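Local coordinates for 4-hydroxybenzoyl-CoA thioesterase (Staphylococcus aureus, PDB 6FDG), which probably hydrolyses acyl-CoA thioesters, with DHNA-CoA of the vitamin K2 pathway as the likely substrate, and adopts the hot-dog fold, at residues E49-I54 with R124-W129; L41-A46 with H130-K135; C111-E114 with P119-L122; D36-L41 with S88-E93; E31-D36 with V74-W79. All coordinates share one frame; numbering follows the deposited sequence.

Interaction 1 of 5, residues E49-I54 with R124-W129; sequences EKQGII and RYFPDW
I53 and Q51 meet the ring of F126, and I53 also reaches Y125. The contact joins the end of helix 45-50 and the short strand 53-54 to the turn between helices 122-125 and 127-141. The I53 side chain is the centre. Its CB lies 4.0 Å from F126 CE2. CG1 comes still nearer to the same ring carbon, at 3.9 Å, and meets the ring at its edge, near the ring plane. CG2 is 4.1 Å from F126 CE2. The tip, CD1, turns to the other aromatic residue and stops 4.2 Å from Y125 CD2. CG1 stands beside the backbone N (chi1 -61°), and a bend at chi2 (-59°) turns CD1 from F126 toward Y125.

Q51 meets the same ring at CZ and CE1, and is itself exposed. Its CB is 4.0 Å from F126 CZ, and its CG is 4.1 Å from F126 CE1. The amide plane stands 84° from the ring, so the two flat groups do not stack. F126 is the first residue out of one helix and the N-cap of the next. M48 also packs on F126, and I120 on I53 and Y125. No hydrogen bond crosses between the two segments. Their hold on each other is therefore van der Waals and hydrophobic, with F126 and I53 buried and Q51 and Y125 facing solvent.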
# COMPACT_ATOMS: atom_id res chain seq x y z
N GLU A 49 -3.52 17.83 14.36
CA GLU A 49 -2.65 18.17 13.25
C GLU A 49 -2.86 19.64 12.81
O GLU A 49 -1.91 20.28 12.39
CB GLU A 49 -2.80 17.19 12.06
CG GLU A 49 -2.27 15.80 12.37
CD GLU A 49 -1.74 15.03 11.15
OE1 GLU A 49 -2.24 15.33 10.05
OE2 GLU A 49 -0.86 14.19 11.30
N LYS A 50 -4.07 20.12 13.00
CA LYS A 50 -4.36 21.55 12.66
C LYS A 50 -3.58 22.47 13.53
O LYS A 50 -3.29 23.59 13.12
CB LYS A 50 -5.82 21.85 12.68
CG LYS A 50 -6.68 21.13 11.68
CD LYS A 50 -6.83 21.67 10.26
CE LYS A 50 -8.22 21.34 9.68
NZ LYS A 50 -8.27 21.48 8.19
N GLN A 51 -3.16 22.05 14.72
CA GLN A 51 -2.30 22.83 15.63
C GLN A 51 -0.81 22.67 15.33
O GLN A 51 0.04 23.12 16.09
CB GLN A 51 -2.61 22.48 17.10
CG GLN A 51 -3.99 22.69 17.58
CD GLN A 51 -4.32 24.14 17.53
OE1 GLN A 51 -3.58 24.99 18.01
NE2 GLN A 51 -5.30 24.42 16.80
N GLY A 52 -0.41 21.97 14.26
CA GLY A 52 0.95 21.77 13.96
C GLY A 52 1.70 20.70 14.76
O GLY A 52 2.86 20.71 14.85
N ILE A 53 0.90 19.76 15.30
CA ILE A 53 1.45 18.65 16.08
C ILE A 53 1.09 17.34 15.36
O ILE A 53 0.01 17.21 14.93
CB ILE A 53 0.90 18.66 17.51
CG1 ILE A 53 1.28 19.98 18.27
CG2 ILE A 53 1.44 17.46 18.35
CD1 ILE A 53 2.74 20.19 18.36
N ILE A 54 2.09 16.47 15.24
CA ILE A 54 1.88 15.11 14.65
C ILE A 54 2.24 14.11 15.71
O ILE A 54 3.14 14.29 16.50
CB ILE A 54 2.86 14.82 13.54
CG1 ILE A 54 2.73 15.86 12.45
CG2 ILE A 54 2.55 13.47 12.89
CD1 ILE A 54 3.83 15.72 11.47
N ARG A 124 1.05 20.08 27.93
CA ARG A 124 1.30 21.55 27.64
C ARG A 124 0.58 21.95 26.44
O ARG A 124 0.17 23.11 26.35
CB ARG A 124 2.74 21.67 27.33
CG ARG A 124 3.58 21.51 28.49
CD ARG A 124 4.98 21.96 28.12
NE ARG A 124 5.78 22.28 29.30
CZ ARG A 124 7.12 22.44 29.28
NH1 ARG A 124 7.72 22.81 30.38
NH2 ARG A 124 7.82 22.29 28.16
N TYR A 125 0.39 21.11 25.39
CA TYR A 125 -0.22 21.51 24.18
C TYR A 125 -1.73 21.20 24.07
O TYR A 125 -2.53 21.78 23.38
CB TYR A 125 0.56 20.93 23.00
CG TYR A 125 1.92 21.58 22.84
CD1 TYR A 125 2.93 21.30 23.63
CD2 TYR A 125 2.08 22.52 21.84
CE1 TYR A 125 4.18 21.93 23.53
CE2 TYR A 125 3.33 23.12 21.72
CZ TYR A 125 4.31 22.83 22.62
OH TYR A 125 5.59 23.44 22.48
N PHE A 126 -2.13 20.07 24.73
CA PHE A 126 -3.48 19.59 24.74
C PHE A 126 -3.97 19.20 26.09
O PHE A 126 -4.12 17.97 26.44
CB PHE A 126 -3.64 18.36 23.72
CG PHE A 126 -3.20 18.66 22.39
CD1 PHE A 126 -4.14 19.21 21.57
CD2 PHE A 126 -1.92 18.53 21.97
CE1 PHE A 126 -3.88 19.59 20.25
CE2 PHE A 126 -1.61 18.93 20.64
CZ PHE A 126 -2.57 19.49 19.81
N PRO A 127 -4.15 20.17 27.02
CA PRO A 127 -4.48 19.80 28.43
C PRO A 127 -5.78 18.96 28.50
O PRO A 127 -5.79 18.16 29.46
CB PRO A 127 -4.62 21.19 29.19
CG PRO A 127 -4.60 22.19 28.05
CD PRO A 127 -3.99 21.62 26.80
N ASP A 128 -6.74 19.17 27.66
CA ASP A 128 -7.98 18.43 27.67
C ASP A 128 -7.69 16.94 27.32
O ASP A 128 -8.34 16.02 27.95
CB ASP A 128 -8.96 18.97 26.65
CG ASP A 128 -8.33 19.36 25.23
OD1 ASP A 128 -7.10 19.74 25.03
OD2 ASP A 128 -9.15 19.34 24.26
N TRP A 129 -6.83 16.67 26.33
CA TRP A 129 -6.47 15.24 26.02
C TRP A 129 -5.75 14.70 27.21
O TRP A 129 -6.03 13.54 27.65
CB TRP A 129 -5.56 15.20 24.79
CG TRP A 129 -6.11 15.52 23.51
CD1 TRP A 129 -6.72 16.67 23.09
CD2 TRP A 129 -5.99 14.71 22.30
NE1 TRP A 129 -6.96 16.64 21.74
CE2 TRP A 129 -6.48 15.48 21.23
CE3 TRP A 129 -5.47 13.44 22.06
CZ2 TRP A 129 -6.54 15.01 19.96
CZ3 TRP A 129 -5.52 13.01 20.69
CH2 TRP A 129 -6.06 13.81 19.73

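Interaction 2 of 5, residues L41-A46 with H130-K135; sequences LGFSYA and HEAYSK
A132 and Y133 of helix 127-141 receive L41 and F43, which flank the turn at the end of helix 26-41. H130 comes first in the helical segment, and its ND1 is hydrogen-bonded to Y83 OH. Its carbonyl O accepts two bonds, from S134 N and from S134 OG, which reach it from opposite faces of its plane. The CB of A132 lies at the edge of the F43 ring, near the ring plane, 3.6 Å from F43 CE2 and 3.7 Å from F43 CZ. L41 CD2 is looser on this methyl, at 4.4 Å from A132 CB.

G42 ends helix 26-41 in a Schellman motif with positive phi. The chain turns there and brings F43 back against helix 127-141, beside the long helix and sheet of the hot-dog fold.

Y133 comes next. Its CE1 is 3.6 Å from L41 CD2 and its CD1 is 3.9 Å from the same methyl. L41 CG is anti to the backbone N (chi1 -163°), and chi2 (58°) leaves CD2 anti to CA, which extends this branch to the ring. The Y133 hydroxyl is hydrogen-bonded to Y90 OH. S134 OG also sits over one face of the H130 ring, 3.1 Å above its plane and offset toward the rim.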
# COMPACT_ATOMS: atom_id res chain seq x y z
N LEU A 41 -13.26 8.65 22.65
CA LEU A 41 -12.90 9.24 23.90
C LEU A 41 -13.27 10.71 23.83
O LEU A 41 -13.38 11.27 24.95
CB LEU A 41 -11.40 9.04 24.21
CG LEU A 41 -10.95 9.24 25.57
CD1 LEU A 41 -11.66 8.30 26.56
CD2 LEU A 41 -9.41 9.12 25.56
N GLY A 42 -13.52 11.30 22.69
CA GLY A 42 -14.00 12.68 22.50
C GLY A 42 -13.04 13.54 21.77
O GLY A 42 -13.23 14.79 21.82
N PHE A 43 -12.11 13.05 20.98
CA PHE A 43 -11.06 13.92 20.40
C PHE A 43 -10.83 13.64 18.93
O PHE A 43 -11.22 12.64 18.37
CB PHE A 43 -9.75 13.71 21.17
CG PHE A 43 -9.85 14.01 22.64
CD1 PHE A 43 -9.91 15.35 23.06
CD2 PHE A 43 -9.94 13.04 23.59
CE1 PHE A 43 -10.03 15.62 24.43
CE2 PHE A 43 -10.19 13.27 24.93
CZ PHE A 43 -10.23 14.63 25.36
N SER A 44 -10.16 14.50 18.22
CA SER A 44 -9.97 14.37 16.82
C SER A 44 -8.50 14.50 16.54
O SER A 44 -7.89 15.55 16.78
CB SER A 44 -10.66 15.52 16.13
OG SER A 44 -10.22 15.60 14.79
N TYR A 45 -7.89 13.46 15.97
CA TYR A 45 -6.55 13.58 15.56
C TYR A 45 -6.34 14.64 14.47
O TYR A 45 -5.36 15.38 14.44
CB TYR A 45 -5.99 12.23 15.13
CG TYR A 45 -4.54 12.37 14.70
CD1 TYR A 45 -3.52 12.67 15.60
CD2 TYR A 45 -4.13 12.18 13.38
CE1 TYR A 45 -2.23 12.91 15.22
CE2 TYR A 45 -2.85 12.32 12.96
CZ TYR A 45 -1.83 12.71 13.88
OH TYR A 45 -0.58 12.93 13.50
N ALA A 46 -7.32 14.79 13.55
CA ALA A 46 -7.13 15.86 12.54
C ALA A 46 -7.05 17.26 13.23
O ALA A 46 -6.34 18.13 12.74
CB ALA A 46 -8.30 15.82 11.55
N HIS A 130 -4.78 15.35 27.83
CA HIS A 130 -4.13 14.88 29.02
C HIS A 130 -5.03 14.52 30.18
O HIS A 130 -4.85 13.50 30.84
CB HIS A 130 -3.03 15.92 29.51
CG HIS A 130 -2.44 15.57 30.79
ND1 HIS A 130 -1.58 14.57 30.97
CD2 HIS A 130 -2.62 16.15 32.03
CE1 HIS A 130 -1.18 14.52 32.24
NE2 HIS A 130 -1.82 15.48 32.90
N GLU A 131 -6.03 15.39 30.38
CA GLU A 131 -6.92 15.11 31.55
C GLU A 131 -7.64 13.79 31.23
O GLU A 131 -7.76 13.02 32.19
CB GLU A 131 -7.89 16.28 31.70
CG GLU A 131 -9.12 16.04 32.62
CD GLU A 131 -10.12 17.22 32.58
OE1 GLU A 131 -10.55 17.66 31.49
OE2 GLU A 131 -10.47 17.73 33.67
N ALA A 132 -8.12 13.62 30.01
CA ALA A 132 -8.89 12.40 29.63
C ALA A 132 -8.03 11.13 29.70
O ALA A 132 -8.40 10.14 30.37
CB ALA A 132 -9.54 12.55 28.35
N TYR A 133 -6.77 11.26 29.17
CA TYR A 133 -5.90 10.09 29.25
C TYR A 133 -5.47 9.71 30.62
O TYR A 133 -5.26 8.56 30.97
CB TYR A 133 -4.65 10.29 28.26
CG TYR A 133 -4.95 9.94 26.81
CD1 TYR A 133 -5.79 10.62 26.03
CD2 TYR A 133 -4.34 8.84 26.26
CE1 TYR A 133 -6.06 10.29 24.71
CE2 TYR A 133 -4.56 8.49 24.92
CZ TYR A 133 -5.44 9.14 24.21
OH TYR A 133 -5.73 8.82 22.87
N SER A 134 -5.25 10.73 31.48
CA SER A 134 -4.85 10.53 32.82
C SER A 134 -6.04 9.90 33.62
O SER A 134 -5.76 8.98 34.41
CB SER A 134 -4.48 11.86 33.54
OG SER A 134 -3.25 12.32 33.02
N LYS A 135 -7.21 10.32 33.38
CA LYS A 135 -8.41 9.72 34.03
C LYS A 135 -8.54 8.25 33.63
O LYS A 135 -8.69 7.39 34.46
CB LYS A 135 -9.64 10.46 33.65
CG LYS A 135 -11.00 9.86 34.10
CD LYS A 135 -12.18 10.76 33.70
CE LYS A 135 -13.53 10.21 34.17
NZ LYS A 135 -13.46 9.83 35.63

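Interaction 3 of 5, residues C111-E114 with P119-L122; sequences CIKE and PIRL
The apolar centre is I120 against C111. I120 CD1 lies 3.6 Å from C111 CB. The same isoleucine reaches K113 with its other branch: CG2 is 3.7 Å from K113 CD, where the two side chains cross at about a right angle. The K113 chain is bent at chi2, chi3 and chi4, and its aliphatic part lies on the isoleucine. I120 CG1 sits between the backbone N and the carbonyl carbon (chi1 54°), while CG2 stands beside the N. The two branches thus serve two different neighbours. C111 SG completes the apolar patch 4.2 Å from L122 CD1. I53 packs on C111, K113 and I120 from strand 53-54.

Next comes I112, whose CG2 is 3.8 Å from P119 CA. I112 and P119 form a single beta bridge. It joins the end of strand 101-113, part of the hot-dog sheet, to the loop that leads to helix 122-125. Four residues separate the two segments. This short loop brings the chain back across the strand end, the two parts about 120° apart.

The polar edge is the backbone. I120 N donates to C111 O at 2.9 Å (N-H...O angle 171°), with the donor tilted from the carbonyl plane. P119 CA adds a CA-H...O contact to the same oxygen. A water links the backbones again: it accepts from C111 N (3.2 Å) and lies 2.9 Å from I120 O, to which it can donate.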
# COMPACT_ATOMS: atom_id res chain seq x y z
N CYS A 111 4.21 12.59 20.53
CA CYS A 111 3.73 13.76 19.81
C CYS A 111 4.90 14.71 19.59
O CYS A 111 5.71 14.88 20.50
CB CYS A 111 2.67 14.48 20.67
SG CYS A 111 1.09 13.60 20.84
N ILE A 112 4.94 15.26 18.40
CA ILE A 112 6.03 16.12 17.99
C ILE A 112 5.50 17.29 17.20
O ILE A 112 4.46 17.33 16.66
CB ILE A 112 7.03 15.33 17.10
CG1 ILE A 112 6.43 14.91 15.78
CG2 ILE A 112 7.66 14.13 17.87
CD1 ILE A 112 7.42 14.12 14.90
N LYS A 113 6.37 18.36 17.16
CA LYS A 113 6.11 19.47 16.30
C LYS A 113 6.30 19.13 14.84
O LYS A 113 7.27 18.48 14.51
CB LYS A 113 7.06 20.65 16.66
CG LYS A 113 7.03 21.11 18.04
CD LYS A 113 5.73 21.63 18.47
CE LYS A 113 5.15 22.77 17.61
NZ LYS A 113 5.45 24.16 18.17
N GLU A 114 5.39 19.54 14.02
CA GLU A 114 5.37 19.14 12.57
C GLU A 114 6.58 19.72 11.89
O GLU A 114 7.17 19.07 10.98
CB GLU A 114 4.15 19.65 11.88
CG GLU A 114 4.11 19.21 10.43
CD GLU A 114 2.75 19.36 9.85
OE1 GLU A 114 2.00 20.28 10.32
OE2 GLU A 114 2.46 18.55 8.92
N PRO A 119 9.97 16.51 20.16
CA PRO A 119 8.89 15.95 20.99
C PRO A 119 8.32 16.94 21.95
O PRO A 119 9.07 17.79 22.45
CB PRO A 119 9.52 14.78 21.74
CG PRO A 119 11.00 14.98 21.58
CD PRO A 119 11.24 15.73 20.34
N ILE A 120 7.04 16.87 22.18
CA ILE A 120 6.33 17.74 23.11
C ILE A 120 5.60 16.94 24.13
O ILE A 120 5.32 15.73 23.98
CB ILE A 120 5.33 18.67 22.41
CG1 ILE A 120 4.27 17.95 21.49
CG2 ILE A 120 6.04 19.66 21.54
CD1 ILE A 120 2.97 17.79 22.16
N ARG A 121 5.20 17.59 25.20
CA ARG A 121 4.42 17.04 26.29
C ARG A 121 2.96 17.27 25.99
O ARG A 121 2.47 18.41 25.78
CB ARG A 121 4.73 17.72 27.65
CG ARG A 121 5.99 17.28 28.28
CD ARG A 121 6.47 18.21 29.30
NE ARG A 121 5.45 18.41 30.28
CZ ARG A 121 5.68 19.09 31.40
NH1 ARG A 121 6.88 19.56 31.63
NH2 ARG A 121 4.72 19.23 32.28
N LEU A 122 2.10 16.22 26.08
CA LEU A 122 0.68 16.37 25.79
C LEU A 122 -0.01 17.35 26.73
O LEU A 122 -0.90 18.07 26.21
CB LEU A 122 -0.09 14.98 25.84
CG LEU A 122 -1.47 14.93 25.27
CD1 LEU A 122 -1.49 15.11 23.80
CD2 LEU A 122 -2.11 13.58 25.59
O HOH W 1 6.22 13.18 22.94

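Interaction 4 of 5, residues D36-L41 with S88-E93; sequences DYISKL and SVYKYE
Y37 and Y90 form the tight part of this contact, as an offset edge-to-face pair. The edge of Y90 turns toward the face of Y37, with the planes at 90° and the centroids 6.0 Å apart. The nearest atoms are Y37 CD1 and Y90 CE2, at 4.0 Å. Y37 CG lies anti to its own backbone N (chi1 175°), and this swings the ring from helix 26-41 out over the sheet. I38 adds a second touch. Its CG1 and CD1 both lie 3.9 Å from Y90 OH, and the two side chains cross at about a right angle. All three residues are buried.

The other side of the helix is looser. S39 is exposed, and K40 and D36 are partly exposed. There K40 NZ makes a salt bridge to D36 OD2 at 2.8 Å, on the syn side of the carboxylate. T6 OG1 is hydrogen-bonded to the same oxygen.

This is the hot-dog arrangement, with the long helix laid on the curved, largely antiparallel sheet. V80 packs on both tyrosines. Across the contact the chemistry is aromatic and apolar, while the buried hydroxyl of Y90 is satisfied by Y133 on helix 127-141.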
# COMPACT_ATOMS: atom_id res chain seq x y z
N ASP A 36 -10.13 5.47 15.95
CA ASP A 36 -11.52 5.29 16.40
C ASP A 36 -11.53 5.40 17.90
O ASP A 36 -12.48 6.00 18.49
CB ASP A 36 -12.01 3.89 15.95
CG ASP A 36 -13.48 3.64 16.21
OD1 ASP A 36 -14.30 4.55 15.95
OD2 ASP A 36 -13.76 2.52 16.69
N TYR A 37 -10.58 4.85 18.66
CA TYR A 37 -10.47 4.98 20.13
C TYR A 37 -10.46 6.47 20.45
O TYR A 37 -11.19 6.96 21.34
CB TYR A 37 -9.25 4.24 20.67
CG TYR A 37 -9.01 4.41 22.10
CD1 TYR A 37 -8.32 5.52 22.61
CD2 TYR A 37 -9.43 3.44 23.04
CE1 TYR A 37 -8.06 5.69 23.95
CE2 TYR A 37 -9.18 3.57 24.40
CZ TYR A 37 -8.51 4.69 24.87
OH TYR A 37 -8.26 4.82 26.26
N ILE A 38 -9.57 7.23 19.83
CA ILE A 38 -9.43 8.63 20.16
C ILE A 38 -10.75 9.34 19.88
O ILE A 38 -11.12 10.25 20.72
CB ILE A 38 -8.23 9.17 19.29
CG1 ILE A 38 -6.91 8.58 19.75
CG2 ILE A 38 -8.25 10.74 19.27
CD1 ILE A 38 -5.75 8.91 18.82
N SER A 39 -11.36 9.11 18.77
CA SER A 39 -12.65 9.76 18.52
C SER A 39 -13.68 9.45 19.60
O SER A 39 -14.43 10.27 20.16
CB SER A 39 -13.11 9.39 17.15
OG SER A 39 -14.27 10.00 16.67
N LYS A 40 -13.79 8.19 19.94
CA LYS A 40 -14.77 7.76 20.97
C LYS A 40 -14.47 8.34 22.27
O LYS A 40 -15.43 8.59 23.11
CB LYS A 40 -14.86 6.23 20.95
CG LYS A 40 -15.57 5.70 19.75
CD LYS A 40 -15.46 4.20 19.47
CE LYS A 40 -16.40 3.72 18.49
NZ LYS A 40 -16.17 2.30 18.17
N LEU A 41 -13.26 8.65 22.65
CA LEU A 41 -12.90 9.24 23.90
C LEU A 41 -13.27 10.71 23.83
O LEU A 41 -13.38 11.27 24.95
CB LEU A 41 -11.40 9.04 24.21
CG LEU A 41 -10.95 9.24 25.57
CD1 LEU A 41 -11.66 8.30 26.56
CD2 LEU A 41 -9.41 9.12 25.56
N SER A 88 2.58 7.20 24.66
CA SER A 88 1.46 6.30 24.97
C SER A 88 1.72 4.93 24.34
O SER A 88 2.27 4.92 23.16
CB SER A 88 0.18 6.75 24.42
OG SER A 88 -0.31 7.98 25.06
N VAL A 89 1.37 3.85 24.98
CA VAL A 89 1.43 2.50 24.37
C VAL A 89 -0.00 2.00 24.27
O VAL A 89 -0.70 1.86 25.28
CB VAL A 89 2.27 1.53 25.17
CG1 VAL A 89 2.30 0.15 24.49
CG2 VAL A 89 3.69 2.07 25.31
N TYR A 90 -0.48 1.79 23.05
CA TYR A 90 -1.79 1.19 22.76
C TYR A 90 -1.58 -0.28 22.56
O TYR A 90 -0.57 -0.72 21.94
CB TYR A 90 -2.40 1.78 21.51
CG TYR A 90 -2.73 3.24 21.54
CD1 TYR A 90 -1.78 4.22 21.47
CD2 TYR A 90 -4.07 3.63 21.74
CE1 TYR A 90 -2.14 5.58 21.53
CE2 TYR A 90 -4.43 5.00 21.78
CZ TYR A 90 -3.45 5.87 21.70
OH TYR A 90 -3.79 7.28 21.75
N LYS A 91 -2.52 -1.09 23.01
CA LYS A 91 -2.57 -2.53 22.71
C LYS A 91 -3.84 -2.82 21.98
O LYS A 91 -4.88 -2.16 22.10
CB LYS A 91 -2.47 -3.37 24.01
CG LYS A 91 -1.04 -3.46 24.51
CD LYS A 91 -0.88 -4.25 25.80
CE LYS A 91 -1.23 -5.69 25.55
NZ LYS A 91 -0.34 -6.51 26.52
N TYR A 92 -3.75 -3.91 21.18
CA TYR A 92 -4.83 -4.33 20.32
C TYR A 92 -5.05 -5.82 20.32
O TYR A 92 -4.11 -6.63 20.49
CB TYR A 92 -4.51 -4.03 18.84
CG TYR A 92 -4.05 -2.58 18.63
CD1 TYR A 92 -2.67 -2.29 18.74
CD2 TYR A 92 -4.90 -1.59 18.28
CE1 TYR A 92 -2.20 -0.97 18.62
CE2 TYR A 92 -4.43 -0.26 18.10
CZ TYR A 92 -3.09 0.00 18.22
OH TYR A 92 -2.61 1.33 18.00
N GLU A 93 -6.29 -6.19 20.09
CA GLU A 93 -6.68 -7.62 19.79
C GLU A 93 -7.57 -7.58 18.60
O GLU A 93 -8.49 -6.77 18.53
CB GLU A 93 -7.45 -8.25 20.99
CG GLU A 93 -6.62 -8.46 22.19
CD GLU A 93 -7.37 -8.96 23.45
OE1 GLU A 93 -8.56 -8.77 23.49
OE2 GLU A 93 -6.62 -9.36 24.33

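Interaction 5 of 5, residues E31-D36 with V74-W79; sequences EVARLD and VKVKTW
A33 on the helix meets V76 and T78 on the strand. The apolar contacts come first. A33 CB lies 3.5 Å from V76 CG1, and it is 3.8 Å from V76 CB. V76 CG1 is anti to the backbone N (chi1 -173°), which points this branch at the alanine methyl. R34 takes part through its backbone: its CA is 4.3 Å from T78 CG2.

One contact is between a methyl and a hydroxyl. T78 OG1 approaches A33 CB to 3.3 Å, a close van der Waals touch. V76 and T78 both point toward the helix, while K77 between them points away. The small A33 lets the axes of helix 31-36 and strand 74-79 approach to 8.3 Å. Their directions differ by 55°.

This is the core of the hot-dog fold, in which helix 26-41 is wrapped by the curved, largely antiparallel sheet. Strand 73-83 lies between strands 2-9 and 88-95 in that sheet.

Polar interactions belong to the surroundings, for no hydrogen bond crosses between the two segments. The end of R34 leads away from the strand, and its NH2 is hydrogen-bonded to Y92 OH. On the helix's outer side E31 OE1 accepts a hydrogen bond from A13 N of a neighbouring subunit, and V32 and L35 pack on R11 and Y70 of that same subunit.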
# COMPACT_ATOMS: atom_id res chain seq x y z
N GLU A 31 -3.97 1.50 13.06
CA GLU A 31 -4.20 2.95 12.96
C GLU A 31 -5.66 3.28 12.93
O GLU A 31 -6.11 4.21 13.64
CB GLU A 31 -3.48 3.45 11.73
CG GLU A 31 -3.83 4.88 11.37
CD GLU A 31 -3.33 5.19 9.95
OE1 GLU A 31 -4.19 5.21 8.97
OE2 GLU A 31 -2.12 5.56 9.82
N VAL A 32 -6.43 2.59 12.09
CA VAL A 32 -7.86 2.82 12.02
C VAL A 32 -8.48 2.64 13.41
O VAL A 32 -9.29 3.46 13.87
CB VAL A 32 -8.50 1.89 10.98
CG1 VAL A 32 -10.07 1.89 11.05
CG2 VAL A 32 -8.07 2.28 9.61
N ALA A 33 -8.13 1.62 14.10
CA ALA A 33 -8.64 1.34 15.44
C ALA A 33 -8.24 2.35 16.45
O ALA A 33 -9.10 2.81 17.25
CB ALA A 33 -8.27 -0.09 15.83
N ARG A 34 -6.98 2.75 16.44
CA ARG A 34 -6.50 3.72 17.38
C ARG A 34 -7.17 5.11 17.18
O ARG A 34 -7.58 5.77 18.14
CB ARG A 34 -4.95 3.89 17.13
CG ARG A 34 -4.29 4.89 17.99
CD ARG A 34 -2.77 4.86 17.84
NE ARG A 34 -2.29 5.21 16.53
CZ ARG A 34 -1.76 4.37 15.66
NH1 ARG A 34 -1.24 4.89 14.49
NH2 ARG A 34 -1.81 3.05 15.75
N LEU A 35 -7.38 5.50 15.93
CA LEU A 35 -8.04 6.77 15.63
C LEU A 35 -9.52 6.64 16.05
O LEU A 35 -10.10 7.73 16.43
CB LEU A 35 -7.83 7.13 14.17
CG LEU A 35 -6.41 7.60 13.82
CD1 LEU A 35 -6.24 7.70 12.29
CD2 LEU A 35 -6.07 8.97 14.42
N ASP A 36 -10.13 5.47 15.95
CA ASP A 36 -11.52 5.29 16.40
C ASP A 36 -11.53 5.40 17.90
O ASP A 36 -12.48 6.00 18.49
CB ASP A 36 -12.01 3.89 15.95
CG ASP A 36 -13.48 3.64 16.21
OD1 ASP A 36 -14.30 4.55 15.95
OD2 ASP A 36 -13.76 2.52 16.69
N VAL A 74 -13.75 -8.09 10.60
CA VAL A 74 -13.07 -8.26 11.89
C VAL A 74 -13.43 -7.19 12.90
O VAL A 74 -13.95 -6.11 12.52
CB VAL A 74 -11.53 -8.30 11.69
CG1 VAL A 74 -11.04 -9.34 10.74
CG2 VAL A 74 -10.96 -6.92 11.31
N LYS A 75 -13.17 -7.46 14.19
CA LYS A 75 -13.37 -6.48 15.22
C LYS A 75 -12.07 -6.30 15.92
O LYS A 75 -11.35 -7.24 16.25
CB LYS A 75 -14.43 -6.97 16.23
CG LYS A 75 -15.83 -7.09 15.57
CD LYS A 75 -16.91 -7.66 16.48
CE LYS A 75 -18.12 -7.92 15.55
NZ LYS A 75 -18.48 -6.71 14.71
N VAL A 76 -11.66 -5.03 16.07
CA VAL A 76 -10.39 -4.65 16.70
C VAL A 76 -10.67 -4.03 18.05
O VAL A 76 -11.39 -3.03 18.07
CB VAL A 76 -9.52 -3.72 15.83
CG1 VAL A 76 -8.20 -3.55 16.54
CG2 VAL A 76 -9.38 -4.24 14.43
N LYS A 77 -10.18 -4.58 19.11
CA LYS A 77 -10.30 -4.09 20.49
C LYS A 77 -9.03 -3.30 20.75
O LYS A 77 -7.93 -3.86 20.61
CB LYS A 77 -10.48 -5.24 21.48
CG LYS A 77 -10.58 -4.80 22.93
CD LYS A 77 -10.84 -6.05 23.80
CE LYS A 77 -11.08 -5.67 25.24
NZ LYS A 77 -11.31 -6.93 26.06
N THR A 78 -9.14 -2.05 21.19
CA THR A 78 -8.04 -1.11 21.47
C THR A 78 -8.08 -0.58 22.83
O THR A 78 -9.19 -0.15 23.24
CB THR A 78 -8.09 0.03 20.47
OG1 THR A 78 -8.09 -0.42 19.15
CG2 THR A 78 -6.87 0.97 20.65
N TRP A 79 -6.98 -0.50 23.50
CA TRP A 79 -6.92 0.19 24.82
C TRP A 79 -5.54 0.77 25.00
O TRP A 79 -4.59 0.51 24.21
CB TRP A 79 -7.22 -0.74 26.02
CG TRP A 79 -6.31 -1.82 26.26
CD1 TRP A 79 -5.31 -1.84 27.21
CD2 TRP A 79 -6.28 -3.13 25.67
NE1 TRP A 79 -4.66 -3.05 27.20
CE2 TRP A 79 -5.24 -3.84 26.27
CE3 TRP A 79 -7.02 -3.74 24.63
CZ2 TRP A 79 -4.98 -5.22 25.94
CZ3 TRP A 79 -6.69 -5.00 24.29
CH2 TRP A 79 -5.72 -5.69 24.93

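How the interactions relate
Interactions 4 and 5 lie near the centre of the folded chain, about 6 Å apart between centres. Both set helix 26-41 on the sheet, through neighbouring strands 88-95 and 73-83, and they share D36. Interaction 2 lies about 10 Å from interaction 4, centre to centre, and shares L41 with it. Interactions 1 and 3 sit farther out, their centres about 8 Å apart, and I54 and G52 pair with I112 and E114 there. Along the chain, interactions 5 and 4 both close before interaction 3 opens. Interactions 4 and 5 build the helix-on-sheet core; 1 and 2 tie it to the C-terminal helices, and 3 links the sheet to the loop leading to them.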